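Nucleoside hydrolase, putative (Trypanosoma brucei, PDB 3FZ0) belongs to the nucleoside hydrolase family and carries a calcium ion in an alpha/beta fold built on a mixed central sheet. Local coordinates at residues S295-F300 against I340-N345; L301-V306 against W334-V339. The protein carries 2 engineered substitutions. All blocks are in the same frame, centred on the assembly; numbering follows the deposited sequence.

Contact 1: residues S295-F300 against I340-N345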
# COMPACT_ATOMS: atom_id res chain seq x y z
N SER B 295 -14.92 -33.77 11.39
CA SER B 295 -15.06 -32.72 12.41
C SER B 295 -15.44 -31.36 11.84
O SER B 295 -15.80 -30.47 12.60
CB SER B 295 -13.77 -32.57 13.22
OG SER B 295 -12.80 -31.87 12.47
N VAL B 296 -15.32 -31.19 10.52
CA VAL B 296 -15.71 -29.96 9.87
C VAL B 296 -17.22 -30.02 9.69
O VAL B 296 -17.71 -30.76 8.88
CB VAL B 296 -14.96 -29.76 8.51
CG1 VAL B 296 -15.53 -28.58 7.70
CG2 VAL B 296 -13.46 -29.60 8.71
N LEU B 297 -17.95 -29.25 10.47
CA LEU B 297 -19.42 -29.21 10.36
C LEU B 297 -19.89 -28.24 9.28
O LEU B 297 -20.95 -28.43 8.69
CB LEU B 297 -20.07 -28.88 11.71
CG LEU B 297 -19.98 -29.97 12.81
CD1 LEU B 297 -20.69 -29.54 14.13
CD2 LEU B 297 -20.45 -31.41 12.32
N ASP B 298 -19.10 -27.19 9.03
CA ASP B 298 -19.47 -26.15 8.07
C ASP B 298 -18.23 -25.50 7.51
O ASP B 298 -17.24 -25.29 8.24
CB ASP B 298 -20.36 -25.10 8.73
CG ASP B 298 -21.32 -24.44 7.76
OD1 ASP B 298 -21.19 -24.61 6.50
OD2 ASP B 298 -22.21 -23.72 8.24
N SER B 299 -18.27 -25.20 6.21
CA SER B 299 -17.20 -24.48 5.54
C SER B 299 -17.68 -23.80 4.25
O SER B 299 -18.81 -24.00 3.79
CB SER B 299 -16.00 -25.39 5.27
OG SER B 299 -16.33 -26.44 4.42
N PHE B 300 -16.81 -22.96 3.69
CA PHE B 300 -17.14 -22.20 2.50
C PHE B 300 -15.95 -22.18 1.53
O PHE B 300 -14.91 -21.56 1.81
CB PHE B 300 -17.62 -20.78 2.86
CG PHE B 300 -18.08 -19.99 1.66
CD1 PHE B 300 -19.18 -20.41 0.91
CD2 PHE B 300 -17.39 -18.85 1.26
CE1 PHE B 300 -19.61 -19.69 -0.25
CE2 PHE B 300 -17.81 -18.12 0.12
CZ PHE B 300 -18.91 -18.53 -0.63
N ILE B 340 -12.91 -22.86 6.82
CA ILE B 340 -13.61 -23.66 7.82
C ILE B 340 -14.39 -22.72 8.77
O ILE B 340 -13.78 -21.84 9.38
CB ILE B 340 -12.63 -24.52 8.65
CG1 ILE B 340 -11.58 -25.23 7.76
CG2 ILE B 340 -13.38 -25.46 9.57
CD1 ILE B 340 -12.13 -26.22 6.72
N THR B 341 -15.70 -22.91 8.91
CA THR B 341 -16.51 -21.98 9.70
C THR B 341 -17.15 -22.59 10.94
O THR B 341 -17.54 -21.85 11.84
CB THR B 341 -17.58 -21.24 8.87
OG1 THR B 341 -18.46 -22.18 8.27
CG2 THR B 341 -16.90 -20.36 7.75
N LYS B 342 -17.26 -23.91 10.98
CA LYS B 342 -17.63 -24.65 12.18
C LYS B 342 -16.96 -26.02 12.33
O LYS B 342 -17.00 -26.85 11.42
CB LYS B 342 -19.15 -24.82 12.33
CG LYS B 342 -19.47 -25.29 13.74
CD LYS B 342 -20.88 -25.06 14.13
CE LYS B 342 -21.16 -25.55 15.60
NZ LYS B 342 -20.56 -24.65 16.65
N VAL B 343 -16.36 -26.22 13.51
CA VAL B 343 -15.77 -27.48 13.92
C VAL B 343 -16.56 -28.12 15.05
O VAL B 343 -17.06 -27.42 15.95
CB VAL B 343 -14.29 -27.30 14.32
CG1 VAL B 343 -13.74 -28.52 15.05
CG2 VAL B 343 -13.45 -27.04 13.05
N ASP B 344 -16.67 -29.45 14.99
CA ASP B 344 -17.42 -30.25 15.97
C ASP B 344 -16.69 -30.18 17.31
O ASP B 344 -15.64 -30.79 17.46
CB ASP B 344 -17.49 -31.69 15.47
CG ASP B 344 -18.40 -32.56 16.30
OD1 ASP B 344 -18.47 -32.42 17.54
OD2 ASP B 344 -19.04 -33.44 15.69
N ASN B 345 -17.23 -29.40 18.25
CA ASN B 345 -16.61 -29.23 19.58
C ASN B 345 -16.48 -30.55 20.36
O ASN B 345 -15.46 -30.84 20.95
CB ASN B 345 -17.33 -28.20 20.46
CG ASN B 345 -16.50 -27.80 21.67
OD1 ASN B 345 -15.34 -27.38 21.52
ND2 ASN B 345 -17.06 -27.98 22.87

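Contact 2: residues L301-V306 against W334-V339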
# COMPACT_ATOMS: atom_id res chain seq x y z
N LEU B 301 -16.11 -22.88 0.42
CA LEU B 301 -15.07 -22.96 -0.60
C LEU B 301 -15.15 -21.76 -1.53
O LEU B 301 -16.16 -21.56 -2.22
CB LEU B 301 -15.18 -24.29 -1.36
CG LEU B 301 -14.26 -24.56 -2.57
CD1 LEU B 301 -12.78 -24.41 -2.23
CD2 LEU B 301 -14.53 -25.94 -3.23
N THR B 302 -14.09 -20.96 -1.58
CA THR B 302 -14.08 -19.78 -2.46
C THR B 302 -12.65 -19.34 -2.72
O THR B 302 -11.73 -20.08 -2.40
CB THR B 302 -14.89 -18.61 -1.84
OG1 THR B 302 -14.91 -17.51 -2.75
CG2 THR B 302 -14.28 -18.19 -0.50
N TYR B 303 -12.47 -18.13 -3.29
CA TYR B 303 -11.15 -17.53 -3.46
C TYR B 303 -10.74 -16.71 -2.24
O TYR B 303 -11.48 -15.83 -1.79
CB TYR B 303 -11.11 -16.63 -4.70
CG TYR B 303 -9.78 -15.95 -4.89
CD1 TYR B 303 -8.67 -16.66 -5.42
CD2 TYR B 303 -9.61 -14.60 -4.56
CE1 TYR B 303 -7.44 -16.05 -5.60
CE2 TYR B 303 -8.37 -13.97 -4.74
CZ TYR B 303 -7.29 -14.70 -5.26
OH TYR B 303 -6.08 -14.09 -5.44
N VAL B 304 -9.54 -17.00 -1.74
CA VAL B 304 -8.95 -16.33 -0.61
C VAL B 304 -7.52 -15.92 -0.95
O VAL B 304 -6.79 -16.64 -1.66
CB VAL B 304 -8.97 -17.28 0.62
CG1 VAL B 304 -8.23 -16.69 1.81
CG2 VAL B 304 -10.40 -17.59 0.98
N THR B 305 -7.14 -14.73 -0.48
CA THR B 305 -5.74 -14.30 -0.52
C THR B 305 -5.35 -13.50 0.72
O THR B 305 -6.19 -13.24 1.56
CB THR B 305 -5.41 -13.57 -1.84
OG1 THR B 305 -3.99 -13.56 -2.01
CG2 THR B 305 -5.92 -12.15 -1.87
N VAL B 306 -4.09 -13.14 0.86
CA VAL B 306 -3.63 -12.29 1.97
C VAL B 306 -3.19 -10.89 1.46
O VAL B 306 -2.45 -10.78 0.48
CB VAL B 306 -2.46 -12.97 2.71
CG1 VAL B 306 -2.05 -12.15 3.94
CG2 VAL B 306 -2.84 -14.43 3.10
N TRP B 334 -10.02 -18.34 -8.74
CA TRP B 334 -10.55 -19.71 -8.77
C TRP B 334 -10.78 -20.08 -7.31
O TRP B 334 -10.31 -19.37 -6.42
CB TRP B 334 -9.59 -20.67 -9.47
CG TRP B 334 -8.43 -21.13 -8.65
CD1 TRP B 334 -8.30 -22.33 -8.04
CD2 TRP B 334 -7.22 -20.40 -8.36
NE1 TRP B 334 -7.10 -22.41 -7.38
CE2 TRP B 334 -6.41 -21.25 -7.56
CE3 TRP B 334 -6.72 -19.13 -8.71
CZ2 TRP B 334 -5.15 -20.87 -7.09
CZ3 TRP B 334 -5.44 -18.75 -8.24
CH2 TRP B 334 -4.68 -19.63 -7.44
N ARG B 335 -11.53 -21.14 -7.05
CA ARG B 335 -11.83 -21.55 -5.67
C ARG B 335 -10.64 -22.31 -5.06
O ARG B 335 -10.56 -23.55 -5.14
CB ARG B 335 -13.10 -22.38 -5.60
CG ARG B 335 -14.32 -21.58 -5.79
CD ARG B 335 -15.61 -22.35 -5.71
NE ARG B 335 -16.65 -21.57 -6.40
CZ ARG B 335 -17.31 -20.54 -5.88
NH1 ARG B 335 -17.08 -20.16 -4.61
NH2 ARG B 335 -18.23 -19.89 -6.61
N ASN B 336 -9.73 -21.55 -4.47
CA ASN B 336 -8.46 -22.09 -4.00
C ASN B 336 -8.40 -22.41 -2.53
O ASN B 336 -7.40 -22.95 -2.08
CB ASN B 336 -7.32 -21.11 -4.32
CG ASN B 336 -7.43 -19.80 -3.54
OD1 ASN B 336 -8.50 -19.42 -3.08
ND2 ASN B 336 -6.32 -19.09 -3.42
N CYS B 337 -9.44 -22.06 -1.79
CA CYS B 337 -9.38 -22.18 -0.33
C CYS B 337 -10.72 -22.54 0.32
O CYS B 337 -11.75 -21.96 -0.00
CB CYS B 337 -8.85 -20.88 0.23
SG CYS B 337 -8.82 -20.77 2.03
N ASN B 338 -10.69 -23.53 1.21
CA ASN B 338 -11.87 -23.92 1.98
C ASN B 338 -11.80 -23.26 3.35
O ASN B 338 -10.96 -23.61 4.17
CB ASN B 338 -11.96 -25.44 2.10
CG ASN B 338 -13.34 -25.93 2.57
OD1 ASN B 338 -14.37 -25.32 2.27
ND2 ASN B 338 -13.35 -27.03 3.31
N VAL B 339 -12.66 -22.28 3.57
CA VAL B 339 -12.69 -21.50 4.81
C VAL B 339 -13.54 -22.30 5.78
O VAL B 339 -14.74 -22.44 5.54
CB VAL B 339 -13.28 -20.08 4.57
CG1 VAL B 339 -13.36 -19.30 5.86
CG2 VAL B 339 -12.44 -19.34 3.52

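Contact 1: residues S295-F300 against I340-N345
Two backbone torsions shape this strand pair: psi turns back to -29° at Leu297 and to -20° at Thr341, so each strand bulges by one residue in an otherwise extended run. At the first bulge Lys342 O is gripped by two successive amides, Leu297 N at 2.8 Å and Asp298 N at 3.2 Å. The longer bond lies in the carbonyl plane on a lone pair, while Leu297 N comes from above that plane. The second bulge mirrors the first from the facing strand. Asp298 O accepts from Thr341 N at 2.9 Å and from Lys342 N at 3.1 Å, both donors standing above its carbonyl plane. Because the extra residues sit on different strands, the two register shifts cancel between the non-hydrogen-bonded pairs Val296-Val343 and Ser299-Ile340.

With CG anti to the carbonyl carbon (chi1 -69°) and CD1 anti to CA, Leu297 lays CD1 alongside the Asp344 backbone, 3.8 Å from Asp344 CA. There the pairing ends in an almost straight bond, Asp344 N to Ser295 O at 2.7 Å, and Asp344 OD1 caps Met347 N at the start of the following helix. Asp298 CB meets Thr341 OG1 at 3.5 Å on the face shared with Lys342, whose bent end reaches Asn213. On the other face, Val296 CG2 meets Ile340 CD1 tip to tip at 4.1 Å, with the two side chains crossing at about a right angle; Val296 and Val343 also pack on helix 282-291, whereas Ile340 packs on strand 203-206. The arrangement is an antiparallel strand pair with a classic beta bulge on each strand, in the mixed sheet of an alpha/beta nucleoside hydrolase fold.

Contact 2: residues L301-V306 against W334-V339
The Tyr303 ring takes Trp334 O at its edge, in the ring plane, with Tyr303 CD1 3.3 Å from that oxygen. Asn336 CB sits over one face of the Trp334 indole, offset toward the rim, and the Asn336 amide runs nearly parallel to the Tyr303 ring, 14° from it. This amide imitates a strand backbone: Asn336 OD1 accepts from Val304 N at 3.0 Å on a lone pair, while Asn336 ND2 gives to Val304 O at 3.1 Å and also to Leu194 O. The two nearly straight bonds to Val304, with the one to Leu194, hold the amide in its rotation. The Arg335 chain, extended from CG to NE, runs past Leu301 CG and brings NH1 to a lone pair of Leu301 O at 2.9 Å, at the guanidinium edge; NE forms a salt bridge with Glu325.

Leu301 and Asn338 form a non-hydrogen-bonded pair, and the next pair, Thr302 with Cys337, is hydrogen-bonded. Thr302 N binds Cys337 O at 3.0 Å, and Cys337 N returns to Thr302 O at 3.1 Å. Asn336 and Cys337 together face Thr302, a classic beta bulge. Beyond it Val304 CB presses on Cys337 CB at 3.6 Å, and Val304 CG2 meets Val339 CG2 at 3.7 Å. Ile319 of strand 317-319 packs on Val304 and Val339, and Leu194 of helix 187-195 on Val304, while Tyr303 packs on Met177 of the second subunit.

Overall arrangement
The two contacts are a worked example of nested pairing: the chain leaves helix 282-291, enters strand 296-306 through contact 1 and continues along it into contact 2. It then forms strand 317-319 and helix 325-330 before returning along strand 337-343, first through contact 2 and then through contact 1. Contact 2 therefore closes the inner loop and contact 1 the outer one. Where they meet, Phe300 N lies 2.8 Å from Val339 O, a probable hydrogen bond that makes the pairing continuous. Together they place strand 296-306 between strands 337-343 and 317-319; strand 337-343, antiparallel to 296-306 and parallel to 203-206, joins the antiparallel end of the sheet to its parallel part.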